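PDB 2RFQ: flavin-dependent monooxygenase, oxygenase subunit HsaA, which hydroxylates the steroid catabolite 3-HSA at the ortho position to give 3,4-DHSA, using reduced FMN and molecular oxygen, in the bacterial breakdown of cholesterol. Local coordinates for residues 113-125 and 138-152. Residues are numbered along the deposited sequence; the frame is centred on the assembly and turned at random.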
ATOM      1  N   ASP A 113     -43.072 -17.973  -6.068  1.00 10.07           N
ATOM      2  CA  ASP A 113     -41.863 -18.134  -5.230  1.00  9.80           C
ATOM      3  C   ASP A 113     -40.773 -18.983  -5.888  1.00  9.91           C
ATOM      4  O   ASP A 113     -39.743 -19.238  -5.289  1.00  8.57           O
ATOM      5  CB  ASP A 113     -42.225 -18.739  -3.864  1.00 10.11           C
ATOM      6  CG  ASP A 113     -43.040 -17.797  -3.013  1.00 11.84           C
ATOM      7  OD1 ASP A 113     -42.564 -16.677  -2.721  1.00 12.78           O
ATOM      8  OD2 ASP A 113     -44.171 -18.177  -2.651  1.00 14.97           O
ATOM      9  N   VAL A 114     -41.003 -19.448  -7.110  1.00  9.74           N
ATOM     10  CA  VAL A 114     -39.979 -20.251  -7.789  1.00  9.60           C
ATOM     11  C   VAL A 114     -38.675 -19.437  -7.955  1.00  9.68           C
ATOM     12  O   VAL A 114     -38.724 -18.237  -8.221  1.00  8.76           O
ATOM     13  CB  VAL A 114     -40.517 -20.765  -9.140  1.00  9.62           C
ATOM     14  CG1 VAL A 114     -39.386 -21.271 -10.044  1.00 10.11           C
ATOM     15  CG2 VAL A 114     -41.570 -21.861  -8.884  1.00 10.35           C
ATOM     16  N   ARG A 115     -37.534 -20.111  -7.791  1.00  8.46           N
ATOM     17  CA  ARG A 115     -36.206 -19.501  -7.888  1.00  9.40           C
ATOM     18  C   ARG A 115     -35.452 -20.019  -9.114  1.00  9.04           C
ATOM     19  O   ARG A 115     -35.720 -21.121  -9.632  1.00  8.52           O
ATOM     20  CB  ARG A 115     -35.389 -19.795  -6.632  1.00  9.51           C
ATOM     21  CG  ARG A 115     -35.875 -19.032  -5.405  1.00 10.81           C
ATOM     22  CD  ARG A 115     -35.004 -19.347  -4.201  1.00 10.64           C
ATOM     23  NE  ARG A 115     -35.319 -20.624  -3.564  1.00 10.22           N
ATOM     24  CZ  ARG A 115     -36.289 -20.788  -2.655  1.00 12.96           C
ATOM     25  NH1 ARG A 115     -37.089 -19.764  -2.309  1.00 10.92           N
ATOM     26  NH2 ARG A 115     -36.491 -21.989  -2.117  1.00 12.20           N
ATOM     27  N   ILE A 116     -34.496 -19.210  -9.537  1.00  8.93           N
ATOM     28  CA  ILE A 116     -33.715 -19.464 -10.752  1.00  9.51           C
ATOM     29  C   ILE A 116     -32.252 -19.320 -10.347  1.00 10.42           C
ATOM     30  O   ILE A 116     -31.924 -18.399  -9.591  1.00 10.97           O
ATOM     31  CB  ILE A 116     -34.051 -18.354 -11.813  1.00 10.52           C
ATOM     32  CG1 ILE A 116     -35.538 -18.379 -12.190  1.00  9.66           C
ATOM     33  CG2 ILE A 116     -33.234 -18.498 -13.090  1.00  9.63           C
ATOM     34  CD1 ILE A 116     -36.326 -17.276 -11.519  1.00 13.98           C
ATOM     35  N   SER A 117     -31.383 -20.224 -10.813  1.00  9.28           N
ATOM     36  CA  SER A 117     -29.935 -20.049 -10.580  1.00  9.49           C
ATOM     37  C   SER A 117     -29.300 -19.631 -11.892  1.00  9.46           C
ATOM     38  O   SER A 117     -30.001 -19.552 -12.913  1.00  9.28           O
ATOM     39  CB  SER A 117     -29.280 -21.308  -9.985  1.00 10.01           C
ATOM     40  OG  SER A 117     -29.158 -22.355 -10.936  1.00 10.72           O
ATOM     41  N   SER A 118     -28.005 -19.328 -11.889  1.00  8.47           N
ATOM     42  CA  SER A 118     -27.399 -18.919 -13.161  1.00  8.28           C
ATOM     43  C   SER A 118     -25.978 -19.370 -13.307  1.00  8.73           C
ATOM     44  O   SER A 118     -25.339 -19.785 -12.337  1.00  8.64           O
ATOM     45  CB  SER A 118     -27.398 -17.392 -13.282  1.00  9.34           C
ATOM     46  OG  SER A 118     -26.499 -16.851 -12.311  1.00  9.85           O
ATOM     47  N   SER A 119     -25.480 -19.255 -14.532  1.00  8.31           N
ATOM     48  CA  SER A 119     -24.040 -19.280 -14.757  1.00  8.86           C
ATOM     49  C   SER A 119     -23.863 -18.476 -16.028  1.00  9.80           C
ATOM     50  O   SER A 119     -24.232 -18.935 -17.102  1.00  9.61           O
ATOM     51  CB  SER A 119     -23.534 -20.715 -14.914  1.00  9.30           C
ATOM     52  OG  SER A 119     -22.129 -20.743 -15.169  1.00 11.17           O
ATOM     53  N   TYR A 120     -23.371 -17.244 -15.895  1.00 10.98           N
ATOM     54  CA  TYR A 120     -23.384 -16.337 -17.065  1.00 11.69           C
ATOM     55  C   TYR A 120     -22.148 -16.406 -17.943  1.00 12.66           C
ATOM     56  O   TYR A 120     -22.180 -15.949 -19.105  1.00 12.86           O
ATOM     57  CB  TYR A 120     -23.636 -14.891 -16.630  1.00 12.31           C
ATOM     58  CG  TYR A 120     -25.019 -14.614 -16.086  1.00 12.31           C
ATOM     59  CD1 TYR A 120     -26.160 -14.762 -16.887  1.00 10.83           C
ATOM     60  CD2 TYR A 120     -25.187 -14.171 -14.768  1.00 12.90           C
ATOM     61  CE1 TYR A 120     -27.444 -14.475 -16.359  1.00 11.01           C
ATOM     62  CE2 TYR A 120     -26.441 -13.882 -14.242  1.00 12.21           C
ATOM     63  CZ  TYR A 120     -27.577 -14.043 -15.048  1.00 13.32           C
ATOM     64  OH  TYR A 120     -28.837 -13.745 -14.555  1.00 12.37           O
ATOM     65  N   ALA A 121     -21.065 -16.991 -17.422  1.00 12.40           N
ATOM     66  CA  ALA A 121     -19.850 -17.177 -18.218  1.00 13.52           C
ATOM     67  C   ALA A 121     -20.130 -18.172 -19.343  1.00 14.23           C
ATOM     68  O   ALA A 121     -20.917 -19.106 -19.163  1.00 13.95           O
ATOM     69  CB  ALA A 121     -18.719 -17.698 -17.349  1.00 13.64           C
ATOM     70  N   PRO A 122     -19.500 -17.986 -20.515  1.00 15.66           N
ATOM     71  CA  PRO A 122     -19.839 -18.893 -21.604  1.00 16.45           C
ATOM     72  C   PRO A 122     -19.210 -20.264 -21.408  1.00 17.16           C
ATOM     73  O   PRO A 122     -18.013 -20.445 -21.657  1.00 18.05           O
ATOM     74  CB  PRO A 122     -19.247 -18.211 -22.845  1.00 17.13           C
ATOM     75  CG  PRO A 122     -18.132 -17.346 -22.323  1.00 17.30           C
ATOM     76  CD  PRO A 122     -18.505 -16.963 -20.908  1.00 16.15           C
HETATM   77  N   MSE A 123     -20.018 -21.210 -20.945  1.00 16.94           N
HETATM   78  CA  MSE A 123     -19.578 -22.590 -20.755  1.00 18.31           C
HETATM   79  C   MSE A 123     -20.490 -23.564 -21.494  1.00 16.71           C
HETATM   80  O   MSE A 123     -20.549 -24.767 -21.185  1.00 15.89           O
HETATM   81  CB  MSE A 123     -19.445 -22.901 -19.256  1.00 17.81           C
HETATM   82  CG  MSE A 123     -18.288 -22.130 -18.649  1.00 19.46           C
HETATM   83 SE   MSE A 123     -18.004 -22.560 -16.757  1.00 27.20          SE
HETATM   84  CE  MSE A 123     -19.112 -21.194 -15.983  1.00 26.59           C
ATOM     85  N   GLY A 124     -21.180 -23.025 -22.501  1.00 15.21           N
ATOM     86  CA  GLY A 124     -22.017 -23.804 -23.388  1.00 14.43           C
ATOM     87  C   GLY A 124     -22.466 -22.905 -24.526  1.00 14.15           C
ATOM     88  O   GLY A 124     -22.042 -21.758 -24.613  1.00 14.40           O
ATOM     89  N   ALA A 125     -23.319 -23.432 -25.395  1.00 13.56           N
ATOM     90  CA  ALA A 125     -23.744 -22.687 -26.579  1.00 12.97           C
ATOM     91  C   ALA A 125     -25.067 -23.232 -27.068  1.00 13.34           C
ATOM     92  O   ALA A 125     -25.437 -24.370 -26.734  1.00 13.07           O
ATOM     93  CB  ALA A 125     -22.673 -22.782 -27.691  1.00 13.74           C
ATOM     94  N   ALA A 138     -21.728 -27.247 -19.928  1.00 12.00           N
ATOM     95  CA  ALA A 138     -21.471 -27.643 -18.551  1.00 11.60           C
ATOM     96  C   ALA A 138     -21.067 -26.380 -17.788  1.00 11.91           C
ATOM     97  O   ALA A 138     -19.883 -26.004 -17.706  1.00 12.49           O
ATOM     98  CB  ALA A 138     -20.379 -28.739 -18.497  1.00 11.69           C
ATOM     99  N   TRP A 139     -22.077 -25.727 -17.230  1.00 11.42           N
ATOM    100  CA  TRP A 139     -21.919 -24.409 -16.637  1.00 11.16           C
ATOM    101  C   TRP A 139     -21.587 -24.514 -15.145  1.00 11.64           C
ATOM    102  O   TRP A 139     -22.459 -24.814 -14.324  1.00 11.55           O
ATOM    103  CB  TRP A 139     -23.204 -23.600 -16.818  1.00 10.68           C
ATOM    104  CG  TRP A 139     -23.331 -22.863 -18.109  1.00 10.90           C
ATOM    105  CD1 TRP A 139     -22.856 -21.617 -18.384  1.00 10.62           C
ATOM    106  CD2 TRP A 139     -24.004 -23.312 -19.293  1.00 10.91           C
ATOM    107  NE1 TRP A 139     -23.201 -21.247 -19.674  1.00 10.09           N
ATOM    108  CE2 TRP A 139     -23.889 -22.280 -20.258  1.00  9.82           C
ATOM    109  CE3 TRP A 139     -24.681 -24.490 -19.636  1.00 11.56           C
ATOM    110  CZ2 TRP A 139     -24.456 -22.379 -21.535  1.00 11.78           C
ATOM    111  CZ3 TRP A 139     -25.241 -24.597 -20.923  1.00 11.83           C
ATOM    112  CH2 TRP A 139     -25.121 -23.539 -21.848  1.00 13.20           C
ATOM    113  N   ALA A 140     -20.320 -24.261 -14.820  1.00 11.98           N
ATOM    114  CA  ALA A 140     -19.823 -24.285 -13.428  1.00 11.49           C
ATOM    115  C   ALA A 140     -20.221 -23.040 -12.649  1.00 11.55           C
ATOM    116  O   ALA A 140     -20.746 -22.068 -13.209  1.00 11.57           O
ATOM    117  CB  ALA A 140     -18.296 -24.427 -13.417  1.00 12.32           C
ATOM    118  N   TRP A 141     -19.971 -23.096 -11.345  1.00 11.76           N
ATOM    119  CA  TRP A 141     -20.122 -21.951 -10.456  1.00 12.43           C
ATOM    120  C   TRP A 141     -21.563 -21.423 -10.368  1.00 11.34           C
ATOM    121  O   TRP A 141     -21.769 -20.201 -10.251  1.00 10.97           O
ATOM    122  CB  TRP A 141     -19.131 -20.809 -10.810  1.00 14.57           C
ATOM    123  CG  TRP A 141     -17.677 -21.236 -10.990  1.00 20.31           C
ATOM    124  CD1 TRP A 141     -17.148 -21.871 -12.078  1.00 23.97           C
ATOM    125  CD2 TRP A 141     -16.581 -21.026 -10.086  1.00 23.72           C
ATOM    126  NE1 TRP A 141     -15.797 -22.088 -11.903  1.00 25.89           N
ATOM    127  CE2 TRP A 141     -15.427 -21.581 -10.685  1.00 25.34           C
ATOM    128  CE3 TRP A 141     -16.460 -20.411  -8.832  1.00 23.95           C
ATOM    129  CZ2 TRP A 141     -14.161 -21.546 -10.070  1.00 24.30           C
ATOM    130  CZ3 TRP A 141     -15.210 -20.370  -8.222  1.00 21.82           C
ATOM    131  CH2 TRP A 141     -14.070 -20.942  -8.842  1.00 22.88           C
ATOM    132  N   SER A 142     -22.558 -22.322 -10.394  1.00 10.01           N
ATOM    133  CA  SER A 142     -23.958 -21.881 -10.283  1.00  9.31           C
ATOM    134  C   SER A 142     -24.332 -21.852  -8.805  1.00 10.05           C
ATOM    135  O   SER A 142     -24.845 -22.809  -8.255  1.00  9.32           O
ATOM    136  CB  SER A 142     -24.907 -22.786 -11.095  1.00  9.85           C
ATOM    137  OG  SER A 142     -26.202 -22.180 -11.159  1.00 11.25           O
ATOM    138  N   SER A 143     -24.043 -20.720  -8.173  1.00 10.33           N
ATOM    139  CA  SER A 143     -24.289 -20.563  -6.744  1.00  9.97           C
ATOM    140  C   SER A 143     -25.736 -20.818  -6.385  1.00  9.43           C
ATOM    141  O   SER A 143     -26.657 -20.260  -7.003  1.00  9.45           O
ATOM    142  CB  SER A 143     -23.904 -19.157  -6.276  1.00  9.41           C
ATOM    143  OG  SER A 143     -22.526 -18.928  -6.530  1.00 10.89           O
ATOM    144  N   GLY A 144     -25.931 -21.648  -5.355  1.00  9.84           N
ATOM    145  CA  GLY A 144     -27.281 -21.975  -4.879  1.00 10.74           C
ATOM    146  C   GLY A 144     -28.148 -22.749  -5.874  1.00  9.85           C
ATOM    147  O   GLY A 144     -29.367 -22.782  -5.724  1.00 10.64           O
ATOM    148  N   CYS A 145     -27.529 -23.417  -6.852  1.00  9.42           N
ATOM    149  CA  CYS A 145     -28.312 -24.093  -7.890  1.00  9.65           C
ATOM    150  C   CYS A 145     -29.292 -25.162  -7.345  1.00  9.88           C
ATOM    151  O   CYS A 145     -30.339 -25.390  -7.944  1.00  9.31           O
ATOM    152  CB  CYS A 145     -27.409 -24.664  -8.993  1.00  9.82           C
ATOM    153  SG  CYS A 145     -26.154 -25.817  -8.412  1.00 11.08           S
ATOM    154  N   ASP A 146     -28.970 -25.797  -6.218  0.50  9.44           N
ATOM    155  CA  ASP A 146     -29.887 -26.799  -5.653  0.50  9.41           C
ATOM    156  C   ASP A 146     -31.214 -26.174  -5.214  0.50  9.24           C
ATOM    157  O   ASP A 146     -32.246 -26.856  -5.125  0.50 10.13           O
ATOM    158  CB  ASP A 146     -29.247 -27.528  -4.472  0.50  9.42           C
ATOM    159  CG  ASP A 146     -30.045 -28.748  -4.036  0.50  8.09           C
ATOM    160  OD1 ASP A 146     -30.423 -29.574  -4.896  0.50  7.35           O
ATOM    161  OD2 ASP A 146     -30.295 -28.870  -2.829  0.50  7.42           O
ATOM    162  N   HIS A 147     -31.179 -24.868  -4.958  1.00  9.30           N
ATOM    163  CA  HIS A 147     -32.336 -24.155  -4.419  1.00  9.64           C
ATOM    164  C   HIS A 147     -33.192 -23.520  -5.486  1.00 10.48           C
ATOM    165  O   HIS A 147     -34.040 -22.686  -5.175  1.00 10.18           O
ATOM    166  CB  HIS A 147     -31.866 -23.100  -3.420  1.00 10.22           C
ATOM    167  CG  HIS A 147     -31.283 -23.702  -2.186  1.00  9.48           C
ATOM    168  ND1 HIS A 147     -32.039 -24.452  -1.310  1.00  9.08           N
ATOM    169  CD2 HIS A 147     -30.019 -23.693  -1.692  1.00 10.91           C
ATOM    170  CE1 HIS A 147     -31.266 -24.872  -0.318  1.00  9.99           C
ATOM    171  NE2 HIS A 147     -30.038 -24.420  -0.527  1.00 10.10           N
ATOM    172  N   ALA A 148     -32.968 -23.914  -6.737  1.00 10.08           N
ATOM    173  CA  ALA A 148     -33.687 -23.318  -7.866  1.00  9.60           C
ATOM    174  C   ALA A 148     -34.257 -24.423  -8.729  1.00  9.77           C
ATOM    175  O   ALA A 148     -33.762 -25.550  -8.693  1.00  9.13           O
ATOM    176  CB  ALA A 148     -32.724 -22.436  -8.703  1.00 10.50           C
ATOM    177  N   SER A 149     -35.283 -24.098  -9.510  1.00  8.67           N
ATOM    178  CA  SER A 149     -35.915 -25.089 -10.394  1.00  9.84           C
ATOM    179  C   SER A 149     -35.804 -24.683 -11.864  1.00  8.66           C
ATOM    180  O   SER A 149     -36.358 -25.355 -12.746  1.00  8.50           O
ATOM    181  CB  SER A 149     -37.373 -25.364  -9.988  1.00 10.04           C
ATOM    182  OG  SER A 149     -38.117 -24.184 -10.048  1.00 12.76           O
ATOM    183  N   TRP A 150     -35.070 -23.596 -12.114  1.00  8.86           N
ATOM    184  CA  TRP A 150     -34.703 -23.138 -13.459  1.00  8.19           C
ATOM    185  C   TRP A 150     -33.304 -22.563 -13.393  1.00  8.20           C
ATOM    186  O   TRP A 150     -32.841 -22.163 -12.318  1.00  8.44           O
ATOM    187  CB  TRP A 150     -35.591 -21.978 -13.906  1.00  8.90           C
ATOM    188  CG  TRP A 150     -37.030 -22.366 -14.168  1.00  8.43           C
ATOM    189  CD1 TRP A 150     -37.999 -22.566 -13.219  1.00  9.69           C
ATOM    190  CD2 TRP A 150     -37.664 -22.577 -15.442  1.00  9.52           C
ATOM    191  NE1 TRP A 150     -39.185 -22.894 -13.820  1.00 10.31           N
ATOM    192  CE2 TRP A 150     -39.014 -22.909 -15.182  1.00  9.30           C
ATOM    193  CE3 TRP A 150     -37.221 -22.515 -16.781  1.00 10.45           C
ATOM    194  CZ2 TRP A 150     -39.940 -23.187 -16.209  1.00 10.46           C
ATOM    195  CZ3 TRP A 150     -38.148 -22.791 -17.816  1.00 10.26           C
ATOM    196  CH2 TRP A 150     -39.491 -23.123 -17.506  1.00  9.91           C
ATOM    197  N   ALA A 151     -32.640 -22.492 -14.544  1.00  8.27           N
ATOM    198  CA  ALA A 151     -31.348 -21.793 -14.625  1.00  8.44           C
ATOM    199  C   ALA A 151     -31.342 -20.879 -15.818  1.00  9.18           C
ATOM    200  O   ALA A 151     -31.978 -21.179 -16.835  1.00  9.49           O
ATOM    201  CB  ALA A 151     -30.196 -22.785 -14.728  1.00  9.35           C
ATOM    202  N   VAL A 152     -30.650 -19.746 -15.686  1.00  8.97           N
ATOM    203  CA  VAL A 152     -30.337 -18.924 -16.854  1.00  8.81           C
ATOM    204  C   VAL A 152     -28.842 -19.028 -17.114  1.00  8.17           C
ATOM    205  O   VAL A 152     -28.000 -18.825 -16.215  1.00  8.46           O
ATOM    206  CB  VAL A 152     -30.794 -17.457 -16.704  1.00  8.70           C
ATOM    207  CG1 VAL A 152     -32.314 -17.367 -16.809  1.00  9.33           C
ATOM    208  CG2 VAL A 152     -30.293 -16.843 -15.388  1.00 10.20           C
TER
HETATM  209  O   HOH W   1     -37.705 -23.084  -7.108  1.00 13.77           O
HETATM  210  O   HOH W   2     -34.800 -24.392  -1.517  1.00 15.79           O
HETATM  211  O   HOH W   3     -30.527 -24.871 -10.637  1.00  8.80           O
HETATM  212  O   HOH W   4     -26.835 -18.846  -9.292  1.00  7.44           O
HETATM  213  O   HOH W   5     -24.127 -18.129  -9.834  1.00 10.46           O
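Ser-119 OG gives its proton to Ala-140 O at 2.7 Å, lying in the carbonyl plane; with OG anti to the backbone N (chi1 179°), the hydroxyl is carried across to strand 138-142. Ser-142 OG binds Ser-118 O at 2.8 Å, but from above the carbonyl plane, 54° out of it. At the far end Arg-115 NE meets His-147 O at 2.9 Å, and a water links Arg-115 NH2 to His-147 ND1. Two further waters bridge Ser-118 to Ser-143, one through N and carbonyl O, the other through O and N. Between these side-chain bonds, strand 116-119 runs parallel to strand 150-152, Ser-117 N reaching Trp-150 O and Ser-117 O receiving Val-152 N. This is part of the beta domain of the acyl-CoA dehydrogenase fold, and Ser-118 to Tyr-120 and Trp-141 to Ser-143 probably help bind FMN, as in relatives. On the sheet face of Ser-118, Val-152 CG2 sits 3.6 Å from Ser-118 CB and also touches Tyr-120, whose hydroxyl bonds His-95. Farther out, Met-123 CB makes a CH-pi contact over the Trp-139 five-membered ring, and Gly-124 CA lies on the same face, 3.4 Å from CZ2. Trp-139 NE1 hydrogen-bonds Gly-154 O of strand 150-159; an alanine here is likely to leave that carbonyl without its indole donor and Met-123 and Gly-124 without this cover. Met-123, a selenomethionine, leaves the indole beyond CB and sets its SE against Ala-140 CB, 3.8 Å away.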